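Local coordinates for protein LamCAT (Aquimarina, PDB 6JH5) that probably hydrolyses beta-1,3-glucosidic bonds in laminarin, a storage polysaccharide of marine algae, as a family 16 glycoside hydrolase, at residues A55-I60 and N217-R222; I87-F92 and S152-Y157; S91-W96 and H122-A127. All coordinates share one frame; numbering follows the deposited sequence.

Contact 1 of 3, residues A55-I60 and N217-R222; sequences AKRESI and NAFPAR
The Phe-219 ring packs against Ala-55 and Arg-57. Its CD2 meets Ala-55 O at the ring edge, close to the ring plane, at 3.6 Å, while CE2 lies 4.0 Å from Ala-55 CB. The aliphatic part of Arg-57 comes to the CG and CD1 part of the same ring, with Arg-57 CG 3.8 Å from Phe-219 CG. The two side chains cross at about a right angle, and the guanidinium plane stands 64° from the ring. In Phe-219, chi1 of -64° sets CG beside the backbone N, anti to the carbonyl carbon.

Next to the ring the backbones pair. Ala-55 and Ala-221 form an antiparallel hydrogen-bonded pair: Ala-55 N donates to Ala-221 O at 2.8 Å, and Ala-221 N returns to Ala-55 O at 3.0 Å. Pro-220 CA adds a CA-H...O contact to that same Ala-55 oxygen at 3.5 Å. A cis peptide precedes Pro-220, where the loop turns into the strand.

Further out, Phe-92 meets the Phe-219 ring edge-to-face, and Tyr-65 meets it at a shallower tilt. Ala-55 packs on Met-203 and Ile-205 of strand 197-205, and Ala-221 on Phe-92. Small alanines on one face of paired antiparallel strands, flanked by an aromatic from the incoming loop, here join strands 50-60 and 221-232 in the beta-sandwich (jelly-roll) fold of glycoside hydrolase family 16.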
ATOM      1  N   ALA A  55      12.821  -7.564  -3.079  1.00 14.60           N
ATOM      2  CA  ALA A  55      13.552  -6.462  -3.723  1.00 14.97           C
ATOM      3  C   ALA A  55      14.984  -6.952  -3.930  1.00 14.81           C
ATOM      4  O   ALA A  55      15.509  -7.581  -3.055  1.00 13.73           O
ATOM      5  CB  ALA A  55      13.511  -5.211  -2.889  1.00 15.74           C
ATOM      6  N   LYS A  56      15.544  -6.670  -5.094  1.00 17.80           N
ATOM      7  CA  LYS A  56      16.897  -7.181  -5.406  1.00 17.90           C
ATOM      8  C   LYS A  56      17.807  -6.094  -5.970  1.00 18.12           C
ATOM      9  O   LYS A  56      17.331  -5.149  -6.502  1.00 16.90           O
ATOM     10  CB  LYS A  56      16.787  -8.246  -6.502  1.00 18.29           C
ATOM     11  CG  LYS A  56      15.971  -9.465  -6.119  1.00 21.65           C
ATOM     12  CD  LYS A  56      15.886 -10.492  -7.219  1.00 25.24           C
ATOM     13  CE  LYS A  56      15.099 -11.711  -6.784  1.00 33.18           C
ATOM     14  NZ  LYS A  56      14.538 -12.441  -7.946  1.00 39.62           N
ATOM     15  N   ARG A  57      19.106  -6.311  -5.836  1.00 19.53           N
ATOM     16  CA  ARG A  57      20.093  -5.434  -6.491  1.00 20.55           C
ATOM     17  C   ARG A  57      20.345  -6.090  -7.831  1.00 22.67           C
ATOM     18  O   ARG A  57      20.975  -7.113  -7.871  1.00 28.93           O
ATOM     19  CB  ARG A  57      21.407  -5.444  -5.734  1.00 25.64           C
ATOM     20  CG  ARG A  57      21.441  -4.391  -4.658  1.00 27.54           C
ATOM     21  CD  ARG A  57      22.701  -4.457  -3.859  1.00 33.31           C
ATOM     22  NE  ARG A  57      23.761  -3.851  -4.623  1.00 35.12           N
ATOM     23  CZ  ARG A  57      25.032  -4.167  -4.504  1.00 45.11           C
ATOM     24  NH1 ARG A  57      25.408  -5.092  -3.639  1.00 54.14           N
ATOM     25  NH2 ARG A  57      25.930  -3.549  -5.239  1.00 47.19           N
ATOM     26  N   GLU A  58      19.777  -5.513  -8.859  1.00 23.57           N
ATOM     27  CA  GLU A  58      19.844  -6.130 -10.190  1.00 26.28           C
ATOM     28  C   GLU A  58      19.760  -4.982 -11.188  1.00 26.60           C
ATOM     29  O   GLU A  58      19.000  -4.071 -10.946  1.00 25.69           O
ATOM     30  CB  GLU A  58      18.684  -7.129 -10.176  1.00 28.65           C
ATOM     31  CG  GLU A  58      17.944  -7.333 -11.454  1.00 33.84           C
ATOM     32  CD  GLU A  58      16.986  -8.510 -11.368  1.00 34.89           C
ATOM     33  OE1 GLU A  58      16.981  -9.298 -12.308  1.00 45.02           O
ATOM     34  OE2 GLU A  58      16.275  -8.621 -10.411  1.00 25.90           O
ATOM     35  N   SER A  59      20.496  -5.078 -12.284  1.00 24.75           N
ATOM     36  CA  SER A  59      20.488  -4.001 -13.297  1.00 25.86           C
ATOM     37  C   SER A  59      19.467  -4.294 -14.380  1.00 24.08           C
ATOM     38  O   SER A  59      19.532  -5.363 -14.947  1.00 24.86           O
ATOM     39  CB  SER A  59      21.825  -3.906 -13.969  1.00 31.57           C
ATOM     40  OG  SER A  59      22.839  -3.633 -13.041  1.00 38.23           O
ATOM     41  N   ILE A  60      18.540  -3.381 -14.599  1.00 21.59           N
ATOM     42  CA  ILE A  60      17.598  -3.550 -15.732  1.00 21.62           C
ATOM     43  C   ILE A  60      17.054  -2.190 -16.124  1.00 22.57           C
ATOM     44  O   ILE A  60      16.766  -1.433 -15.260  1.00 21.29           O
ATOM     45  CB  ILE A  60      16.461  -4.496 -15.357  1.00 22.74           C
ATOM     46  CG1 ILE A  60      15.427  -4.560 -16.478  1.00 22.91           C
ATOM     47  CG2 ILE A  60      15.853  -4.059 -14.033  1.00 22.06           C
ATOM     48  CD1 ILE A  60      14.468  -5.687 -16.309  1.00 22.17           C
ATOM     49  N   ASN A 217      23.507  -3.781   1.595  1.00 14.86           N
ATOM     50  CA  ASN A 217      23.774  -5.086   2.231  1.00 14.44           C
ATOM     51  C   ASN A 217      22.468  -5.684   2.751  1.00 15.03           C
ATOM     52  O   ASN A 217      22.522  -6.697   3.399  1.00 14.61           O
ATOM     53  CB  ASN A 217      24.817  -4.979   3.338  1.00 15.06           C
ATOM     54  CG  ASN A 217      26.214  -4.822   2.791  1.00 17.74           C
ATOM     55  OD1 ASN A 217      26.941  -3.923   3.173  1.00 27.89           O
ATOM     56  ND2 ASN A 217      26.581  -5.670   1.878  1.00 17.71           N
ATOM     57  N   ALA A 218      21.346  -5.042   2.442  1.00 13.61           N
ATOM     58  CA  ALA A 218      20.033  -5.567   2.866  1.00 13.76           C
ATOM     59  C   ALA A 218      19.356  -6.335   1.717  1.00 15.72           C
ATOM     60  O   ALA A 218      18.234  -6.730   1.875  1.00 18.13           O
ATOM     61  CB  ALA A 218      19.185  -4.421   3.331  1.00 14.29           C
ATOM     62  N   PHE A 219      20.062  -6.545   0.613  1.00 14.06           N
ATOM     63  CA  PHE A 219      19.492  -7.231  -0.571  1.00 15.82           C
ATOM     64  C   PHE A 219      20.024  -8.655  -0.662  1.00 18.07           C
ATOM     65  O   PHE A 219      21.184  -8.836  -0.443  1.00 17.99           O
ATOM     66  CB  PHE A 219      19.761  -6.424  -1.840  1.00 15.84           C
ATOM     67  CG  PHE A 219      19.079  -5.085  -1.821  1.00 15.76           C
ATOM     68  CD1 PHE A 219      19.698  -3.975  -1.297  1.00 15.26           C
ATOM     69  CD2 PHE A 219      17.805  -4.949  -2.316  1.00 16.80           C
ATOM     70  CE1 PHE A 219      19.050  -2.757  -1.261  1.00 16.09           C
ATOM     71  CE2 PHE A 219      17.159  -3.730  -2.284  1.00 16.48           C
ATOM     72  CZ  PHE A 219      17.786  -2.634  -1.762  1.00 14.68           C
ATOM     73  N   PRO A 220      19.205  -9.658  -1.017  1.00 18.04           N
ATOM     74  CA  PRO A 220      17.774  -9.490  -1.286  1.00 18.07           C
ATOM     75  C   PRO A 220      16.891  -9.289  -0.045  1.00 18.60           C
ATOM     76  O   PRO A 220      17.170  -9.818   0.965  1.00 17.95           O
ATOM     77  CB  PRO A 220      17.422 -10.792  -2.015  1.00 18.60           C
ATOM     78  CG  PRO A 220      18.338 -11.788  -1.376  1.00 18.92           C
ATOM     79  CD  PRO A 220      19.640 -11.023  -1.251  1.00 18.63           C
ATOM     80  N   ALA A 221      15.809  -8.532  -0.211  1.00 16.96           N
ATOM     81  CA  ALA A 221      14.927  -8.221   0.926  1.00 17.04           C
ATOM     82  C   ALA A 221      13.526  -8.753   0.626  1.00 16.55           C
ATOM     83  O   ALA A 221      13.068  -8.549  -0.451  1.00 17.27           O
ATOM     84  CB  ALA A 221      14.918  -6.735   1.132  1.00 20.03           C
ATOM     85  N   ARG A 222      12.901  -9.351   1.620  1.00 14.71           N
ATOM     86  CA  ARG A 222      11.583  -9.994   1.408  1.00 15.64           C
ATOM     87  C   ARG A 222      10.458  -9.337   2.200  1.00 14.43           C
ATOM     88  O   ARG A 222      10.557  -9.213   3.387  1.00 15.02           O
ATOM     89  CB  ARG A 222      11.685 -11.468   1.804  1.00 16.26           C
ATOM     90  CG  ARG A 222      12.517 -12.277   0.832  1.00 18.51           C
ATOM     91  CD  ARG A 222      13.039 -13.560   1.428  1.00 21.00           C
ATOM     92  NE  ARG A 222      12.061 -14.421   2.043  1.00 20.50           N
ATOM     93  CZ  ARG A 222      11.523 -15.453   1.447  1.00 19.47           C
ATOM     94  NH1 ARG A 222      11.829 -15.711   0.196  1.00 22.29           N
ATOM     95  NH2 ARG A 222      10.684 -16.219   2.096  1.00 20.82           N
TER

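Contact 2 of 3, residues I87-F92 and S152-Y157; sequences IAMPSF and SSVTSY
Ala-88, Met-89 and Ser-91 pack against Val-154, Thr-155 and Tyr-157 in a strand-to-turn contact, where the end of strand 81-88 in the family 16 beta-sandwich meets the type I beta turn 153-156 that leads into strand 158-164. Ile-87 and His-158 pair through their backbones just beyond, where the two strands run antiparallel.

The main polar link is nearly straight: Met-89 N donates to Val-154 O at 3.0 Å with 174° at the hydrogen, the donor tilted 24° from the carbonyl plane. Within the turn, Ser-156 N closes onto Ser-153 O. CA-H...O contacts follow the backbone on both sides of this link, from Thr-155 CA to Met-89 O at 3.2 Å and from Tyr-157 CA to Ile-87 O at 3.4 Å.

Met-89 CG, held between its own backbone N and carbonyl carbon (chi1 70°), touches Val-154 CG2 at 3.7 Å. Val-154 CG2 and Thr-155 CG2 both reach Ser-91 CB, and His-122 adjoins Met-89 and Val-154.

The methyl of Ala-88 sits over one face of the Tyr-157 ring, offset toward the rim at CD1, its CB 4.0 Å from the ring centroid in a CH-pi contact. The phenol bonds to Asn-50 OD1, and Arg-86 makes a cation-pi contact with the ring. An alanine in place of Tyr-157 would probably leave Ala-88 CB without its aromatic cover, Arg-86 without its ring and Asn-50 OD1 without this hydroxyl.

One water lies 2.8 Å from both Ile-87 O and Val-154 O and bridges the two backbones.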
ATOM      1  N   ILE A  87       1.119  -8.749   7.297  1.00 12.11           N
ATOM      2  CA  ILE A  87       2.390  -8.476   6.583  1.00 12.29           C
ATOM      3  C   ILE A  87       3.579  -8.462   7.538  1.00 13.75           C
ATOM      4  O   ILE A  87       3.432  -7.955   8.601  1.00 14.30           O
ATOM      5  CB  ILE A  87       2.279  -7.078   5.958  1.00 12.74           C
ATOM      6  CG1 ILE A  87       1.039  -6.974   5.074  1.00 13.74           C
ATOM      7  CG2 ILE A  87       3.527  -6.699   5.184  1.00 12.96           C
ATOM      8  CD1 ILE A  87       0.867  -5.593   4.466  1.00 15.35           C
ATOM      9  N   ALA A  88       4.676  -9.031   7.060  1.00 13.28           N
ATOM     10  CA  ALA A  88       5.998  -8.985   7.699  1.00 14.09           C
ATOM     11  C   ALA A  88       6.883  -8.286   6.671  1.00 13.67           C
ATOM     12  O   ALA A  88       6.867  -8.670   5.564  1.00 13.73           O
ATOM     13  CB  ALA A  88       6.497 -10.367   8.049  1.00 15.57           C
ATOM     14  N   MET A  89       7.580  -7.243   7.076  1.00 13.28           N
ATOM     15  CA  MET A  89       8.341  -6.500   6.060  1.00 13.80           C
ATOM     16  C   MET A  89       9.777  -6.282   6.513  1.00 14.56           C
ATOM     17  O   MET A  89      10.025  -6.284   7.672  1.00 16.16           O
ATOM     18  CB  MET A  89       7.678  -5.143   5.793  1.00 15.64           C
ATOM     19  CG  MET A  89       7.804  -4.169   6.937  1.00 14.37           C
ATOM     20  SD  MET A  89       6.549  -2.857   6.802  1.00 17.24           S
ATOM     21  CE  MET A  89       5.124  -3.637   7.558  1.00 16.43           C
ATOM     22  N   PRO A  90      10.707  -6.033   5.588  1.00 14.70           N
ATOM     23  CA  PRO A  90      12.082  -5.775   5.962  1.00 15.13           C
ATOM     24  C   PRO A  90      12.211  -4.372   6.570  1.00 15.68           C
ATOM     25  O   PRO A  90      11.384  -3.563   6.410  1.00 17.53           O
ATOM     26  CB  PRO A  90      12.884  -5.804   4.662  1.00 18.56           C
ATOM     27  CG  PRO A  90      11.900  -6.030   3.575  1.00 16.65           C
ATOM     28  CD  PRO A  90      10.502  -5.958   4.155  1.00 14.71           C
ATOM     29  N   SER A  91      13.316  -4.164   7.260  1.00 15.52           N
ATOM     30  CA  SER A  91      13.610  -2.865   7.886  1.00 14.80           C
ATOM     31  C   SER A  91      15.063  -2.537   7.543  1.00 15.01           C
ATOM     32  O   SER A  91      15.946  -3.151   8.068  1.00 17.32           O
ATOM     33  CB  SER A  91      13.370  -2.981   9.366  1.00 18.86           C
ATOM     34  OG  SER A  91      13.719  -1.793  10.043  1.00 22.35           O
ATOM     35  N   PHE A  92      15.256  -1.626   6.607  1.00 13.90           N
ATOM     36  CA  PHE A  92      16.622  -1.236   6.202  1.00 13.72           C
ATOM     37  C   PHE A  92      16.578   0.148   5.561  1.00 14.38           C
ATOM     38  O   PHE A  92      15.568   0.540   5.067  1.00 13.59           O
ATOM     39  CB  PHE A  92      17.256  -2.259   5.260  1.00 14.43           C
ATOM     40  CG  PHE A  92      16.577  -2.442   3.932  1.00 13.89           C
ATOM     41  CD1 PHE A  92      15.592  -3.394   3.769  1.00 14.54           C
ATOM     42  CD2 PHE A  92      16.952  -1.680   2.850  1.00 13.74           C
ATOM     43  CE1 PHE A  92      14.997  -3.566   2.537  1.00 14.44           C
ATOM     44  CE2 PHE A  92      16.354  -1.854   1.620  1.00 14.80           C
ATOM     45  CZ  PHE A  92      15.388  -2.808   1.470  1.00 15.68           C
ATOM     46  N   SER A 152       7.393  -2.013  17.223  1.00 21.71           N
ATOM     47  CA  SER A 152       8.863  -2.415  17.401  1.00 23.25           C
ATOM     48  C   SER A 152       9.582  -3.453  16.498  1.00 22.12           C
ATOM     49  O   SER A 152      10.776  -3.342  16.313  1.00 24.55           O
ATOM     50  CB  SER A 152       9.130  -2.638  18.852  1.00 26.04           C
ATOM     51  OG  SER A 152       8.340  -3.676  19.321  1.00 30.82           O
ATOM     52  N   SER A 153       8.775  -4.351  15.960  1.00 19.91           N
ATOM     53  CA  SER A 153       9.206  -5.426  15.070  1.00 20.12           C
ATOM     54  C   SER A 153       8.336  -5.458  13.811  1.00 18.14           C
ATOM     55  O   SER A 153       7.524  -6.325  13.676  1.00 17.00           O
ATOM     56  CB  SER A 153       9.128  -6.689  15.844  1.00 26.81           C
ATOM     57  OG  SER A 153       9.574  -7.756  15.069  1.00 39.99           O
ATOM     58  N   VAL A 154       8.641  -4.598  12.844  1.00 17.60           N
ATOM     59  CA  VAL A 154       7.883  -4.628  11.561  1.00 15.25           C
ATOM     60  C   VAL A 154       8.268  -5.880  10.770  1.00 15.88           C
ATOM     61  O   VAL A 154       7.546  -6.225   9.875  1.00 14.45           O
ATOM     62  CB  VAL A 154       8.031  -3.363  10.699  1.00 16.06           C
ATOM     63  CG1 VAL A 154       7.588  -2.128  11.460  1.00 17.06           C
ATOM     64  CG2 VAL A 154       9.432  -3.204  10.138  1.00 16.53           C
ATOM     65  N   THR A 155       9.394  -6.500  11.141  1.00 14.95           N
ATOM     66  CA  THR A 155       9.900  -7.733  10.506  1.00 14.85           C
ATOM     67  C   THR A 155       9.045  -8.938  10.916  1.00 15.00           C
ATOM     68  O   THR A 155       9.209  -9.958  10.324  1.00 16.87           O
ATOM     69  CB  THR A 155      11.389  -7.916  10.797  1.00 16.99           C
ATOM     70  OG1 THR A 155      11.503  -7.759  12.201  1.00 18.78           O
ATOM     71  CG2 THR A 155      12.224  -6.859  10.112  1.00 17.16           C
ATOM     72  N   SER A 156       8.291  -8.816  11.998  1.00 15.10           N
ATOM     73  CA  SER A 156       7.336  -9.876  12.397  1.00 15.65           C
ATOM     74  C   SER A 156       5.997  -9.591  11.720  1.00 16.42           C
ATOM     75  O   SER A 156       5.769  -8.482  11.326  1.00 16.29           O
ATOM     76  CB  SER A 156       7.140  -9.964  13.882  1.00 17.89           C
ATOM     77  OG  SER A 156       8.344 -10.302  14.523  1.00 17.68           O
ATOM     78  N   TYR A 157       5.139 -10.589  11.647  1.00 15.41           N
ATOM     79  CA  TYR A 157       3.818 -10.311  11.047  1.00 15.79           C
ATOM     80  C   TYR A 157       2.992  -9.455  11.999  1.00 14.68           C
ATOM     81  O   TYR A 157       2.934  -9.711  13.162  1.00 16.63           O
ATOM     82  CB  TYR A 157       2.994 -11.573  10.810  1.00 17.27           C
ATOM     83  CG  TYR A 157       3.561 -12.516   9.790  1.00 20.35           C
ATOM     84  CD1 TYR A 157       3.362 -12.344   8.437  1.00 19.87           C
ATOM     85  CD2 TYR A 157       4.282 -13.611  10.204  1.00 25.44           C
ATOM     86  CE1 TYR A 157       3.876 -13.242   7.522  1.00 21.98           C
ATOM     87  CE2 TYR A 157       4.816 -14.510   9.308  1.00 29.08           C
ATOM     88  CZ  TYR A 157       4.606 -14.330   7.961  1.00 28.07           C
ATOM     89  OH  TYR A 157       5.157 -15.248   7.124  1.00 32.52           O
TER
HETATM   90  O   HOH W   1       4.786  -5.900   9.990  1.00 15.35           O

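Contact 3 of 3, residues S91-W96 and H122-A127; sequences SFMGSW and HVNTEA
Asn-124 holds the turn 92-95 with both its side chain and its backbone. Its OD1 accepts from Gly-94 N at 2.7 Å, in the plane of the carboxamide, and its N donates to Ser-95 O at 3.1 Å. ND2 bonds to Pro-210 O, which helps to fix the rotation of the amide. Met-93 folds back beside this group, bent at chi2 and chi3, with its CE 3.7 Å from Asn-124 CG. The type II turn 92-95 calls for glycine at Gly-94, whose positive phi (98°) would jam a side chain against the preceding carbonyl.

On the same tight side, Val-123 CG1 lies over the five-membered ring of Trp-96, 4.0 Å from its centroid. The two side chains run side by side, pointing the same way, and Trp-96 NE1 bonds to Glu-121. Ser-95 CB covers the centre of one Phe-92 face, while Ser-95 OG donates to a lone pair of Phe-92 O at 2.8 Å.

The looser side lies toward Ser-91 and exposed Thr-125. Ser-91 OG rests 3.3 Å from Thr-125 CA, and water 2 joins that hydroxyl to Thr-125 O by a bond that is weak at its second end.

A second water, between Ser-95 OG and His-122 ND1, lies in the histidine ring plane at the edge. With His-122 NE2 donating to Glu-126 O at 2.6 Å, both ring nitrogens have partners, which would probably fix the rotation of the imidazole.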
ATOM      1  N   SER A  91      13.316  -4.164   7.260  1.00 15.52           N
ATOM      2  CA  SER A  91      13.610  -2.865   7.886  1.00 14.80           C
ATOM      3  C   SER A  91      15.063  -2.537   7.543  1.00 15.01           C
ATOM      4  O   SER A  91      15.946  -3.151   8.068  1.00 17.32           O
ATOM      5  CB  SER A  91      13.370  -2.981   9.366  1.00 18.86           C
ATOM      6  OG  SER A  91      13.719  -1.793  10.043  1.00 22.35           O
ATOM      7  N   PHE A  92      15.256  -1.626   6.607  1.00 13.90           N
ATOM      8  CA  PHE A  92      16.622  -1.236   6.202  1.00 13.72           C
ATOM      9  C   PHE A  92      16.578   0.148   5.561  1.00 14.38           C
ATOM     10  O   PHE A  92      15.568   0.540   5.067  1.00 13.59           O
ATOM     11  CB  PHE A  92      17.256  -2.259   5.260  1.00 14.43           C
ATOM     12  CG  PHE A  92      16.577  -2.442   3.932  1.00 13.89           C
ATOM     13  CD1 PHE A  92      15.592  -3.394   3.769  1.00 14.54           C
ATOM     14  CD2 PHE A  92      16.952  -1.680   2.850  1.00 13.74           C
ATOM     15  CE1 PHE A  92      14.997  -3.566   2.537  1.00 14.44           C
ATOM     16  CE2 PHE A  92      16.354  -1.854   1.620  1.00 14.80           C
ATOM     17  CZ  PHE A  92      15.388  -2.808   1.470  1.00 15.68           C
ATOM     18  N   MET A  93      17.721   0.817   5.544  1.00 14.20           N
ATOM     19  CA  MET A  93      17.749   2.176   4.959  1.00 13.96           C
ATOM     20  C   MET A  93      17.416   2.125   3.461  1.00 13.94           C
ATOM     21  O   MET A  93      18.033   1.408   2.733  1.00 13.85           O
ATOM     22  CB  MET A  93      19.113   2.827   5.206  1.00 14.25           C
ATOM     23  CG  MET A  93      19.403   3.074   6.674  1.00 17.47           C
ATOM     24  SD  MET A  93      18.186   4.115   7.542  1.00 21.01           S
ATOM     25  CE  MET A  93      18.222   5.527   6.441  1.00 21.10           C
ATOM     26  N   GLY A  94      16.444   2.945   3.078  1.00 13.70           N
ATOM     27  CA  GLY A  94      15.963   3.063   1.692  1.00 14.42           C
ATOM     28  C   GLY A  94      14.711   2.255   1.405  1.00 14.41           C
ATOM     29  O   GLY A  94      14.110   2.476   0.402  1.00 15.17           O
ATOM     30  N   SER A  95      14.341   1.382   2.318  1.00 13.26           N
ATOM     31  CA  SER A  95      13.160   0.521   2.086  1.00 13.45           C
ATOM     32  C   SER A  95      11.854   1.316   2.173  1.00 13.31           C
ATOM     33  O   SER A  95      11.751   2.183   2.981  1.00 12.74           O
ATOM     34  CB  SER A  95      13.149  -0.632   3.043  1.00 14.10           C
ATOM     35  OG  SER A  95      12.941  -0.181   4.347  1.00 14.67           O
ATOM     36  N   TRP A  96      10.892   0.958   1.331  1.00 12.15           N
ATOM     37  CA  TRP A  96       9.581   1.653   1.357  1.00 12.92           C
ATOM     38  C   TRP A  96       8.431   0.691   1.016  1.00 14.62           C
ATOM     39  O   TRP A  96       7.892   0.783  -0.059  1.00 13.80           O
ATOM     40  CB  TRP A  96       9.639   2.862   0.438  1.00 13.18           C
ATOM     41  CG  TRP A  96       8.523   3.838   0.590  1.00 13.01           C
ATOM     42  CD1 TRP A  96       7.472   3.825   1.462  1.00 13.40           C
ATOM     43  CD2 TRP A  96       8.363   5.007  -0.209  1.00 13.82           C
ATOM     44  NE1 TRP A  96       6.675   4.912   1.253  1.00 14.20           N
ATOM     45  CE2 TRP A  96       7.201   5.650   0.234  1.00 14.25           C
ATOM     46  CE3 TRP A  96       9.082   5.543  -1.278  1.00 14.92           C
ATOM     47  CZ2 TRP A  96       6.751   6.829  -0.341  1.00 17.20           C
ATOM     48  CZ3 TRP A  96       8.640   6.719  -1.827  1.00 16.62           C
ATOM     49  CH2 TRP A  96       7.487   7.339  -1.372  1.00 17.69           C
ATOM     50  N   HIS A 122       5.805   2.022   5.548  1.00 11.96           N
ATOM     51  CA  HIS A 122       6.966   2.017   6.456  1.00 13.05           C
ATOM     52  C   HIS A 122       8.177   2.519   5.671  1.00 13.39           C
ATOM     53  O   HIS A 122       8.250   2.220   4.516  1.00 12.48           O
ATOM     54  CB  HIS A 122       7.228   0.621   7.019  1.00 13.85           C
ATOM     55  CG  HIS A 122       8.386   0.565   7.951  1.00 14.35           C
ATOM     56  ND1 HIS A 122       9.627   0.168   7.552  1.00 15.68           N
ATOM     57  CD2 HIS A 122       8.505   0.925   9.236  1.00 15.40           C
ATOM     58  CE1 HIS A 122      10.444   0.254   8.565  1.00 15.62           C
ATOM     59  NE2 HIS A 122       9.794   0.697   9.595  1.00 16.02           N
ATOM     60  N   VAL A 123       9.066   3.249   6.337  1.00 12.99           N
ATOM     61  CA  VAL A 123      10.295   3.693   5.632  1.00 12.81           C
ATOM     62  C   VAL A 123      11.518   3.390   6.483  1.00 13.34           C
ATOM     63  O   VAL A 123      11.432   3.426   7.685  1.00 14.11           O
ATOM     64  CB  VAL A 123      10.317   5.187   5.262  1.00 14.97           C
ATOM     65  CG1 VAL A 123       9.372   5.547   4.131  1.00 16.61           C
ATOM     66  CG2 VAL A 123      10.086   6.059   6.468  1.00 16.34           C
ATOM     67  N   ASN A 124      12.588   3.069   5.787  1.00 13.66           N
ATOM     68  CA  ASN A 124      13.905   2.943   6.431  1.00 13.66           C
ATOM     69  C   ASN A 124      13.849   1.954   7.602  1.00 14.45           C
ATOM     70  O   ASN A 124      13.371   0.885   7.412  1.00 15.21           O
ATOM     71  CB  ASN A 124      14.402   4.341   6.783  1.00 14.02           C
ATOM     72  CG  ASN A 124      14.632   5.198   5.559  1.00 14.84           C
ATOM     73  OD1 ASN A 124      15.021   4.701   4.533  1.00 15.90           O
ATOM     74  ND2 ASN A 124      14.356   6.473   5.684  1.00 16.28           N
ATOM     75  N   THR A 125      14.361   2.345   8.760  1.00 15.27           N
ATOM     76  CA  THR A 125      14.375   1.450   9.939  1.00 15.64           C
ATOM     77  C   THR A 125      13.474   2.009  11.041  1.00 16.72           C
ATOM     78  O   THR A 125      13.692   1.709  12.173  1.00 17.46           O
ATOM     79  CB  THR A 125      15.810   1.230  10.430  1.00 16.79           C
ATOM     80  OG1 THR A 125      16.401   2.467  10.796  1.00 16.83           O
ATOM     81  CG2 THR A 125      16.678   0.563   9.389  1.00 16.80           C
ATOM     82  N   GLU A 126      12.473   2.773  10.656  1.00 16.59           N
ATOM     83  CA  GLU A 126      11.647   3.430  11.690  1.00 16.13           C
ATOM     84  C   GLU A 126      10.940   2.386  12.540  1.00 15.80           C
ATOM     85  O   GLU A 126      10.507   1.405  12.027  1.00 17.59           O
ATOM     86  CB  GLU A 126      10.597   4.341  11.069  1.00 17.73           C
ATOM     87  CG  GLU A 126      11.183   5.532  10.370  1.00 17.00           C
ATOM     88  CD  GLU A 126      10.152   6.563   9.971  1.00 19.39           C
ATOM     89  OE1 GLU A 126       8.958   6.272  10.078  1.00 18.25           O
ATOM     90  OE2 GLU A 126      10.570   7.627   9.542  1.00 22.34           O
ATOM     91  N   ALA A 127      10.760   2.704  13.818  1.00 19.50           N
ATOM     92  CA  ALA A 127      10.078   1.782  14.739  1.00 20.59           C
ATOM     93  C   ALA A 127       8.596   2.167  14.804  1.00 17.66           C
ATOM     94  O   ALA A 127       8.049   2.232  15.858  1.00 17.68           O
ATOM     95  CB  ALA A 127      10.718   1.819  16.103  1.00 21.52           C
TER
HETATM   96  O   HOH W   2      12.523  -1.409  12.456  1.00 39.86           O
HETATM   97  O   HOH W   3      10.717  -1.130   5.466  1.00 14.40           O

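Along the chain, contact 1 opens and closes the set: segment 55-60 comes first and 217-222 last, with contacts 2 and 3 between. Contacts 2 and 3 start from overlapping segments that share Ser-91 and Phe-92, and their centres lie about 9 Å apart. The centre of contact 1 is about 17 Å from that of contact 2 and about 14 Å from that of contact 3. Strands 81-88 and 221-232 are sheet neighbours. The connection 89-94, between strands 81-88 and 95-103 of the family 16 fold, runs between the turns 153-156 and 123-126; its Phe-92, which lies in the segments of contacts 2 and 3, touches Ala-218, Phe-219 and Ala-221 of contact 1.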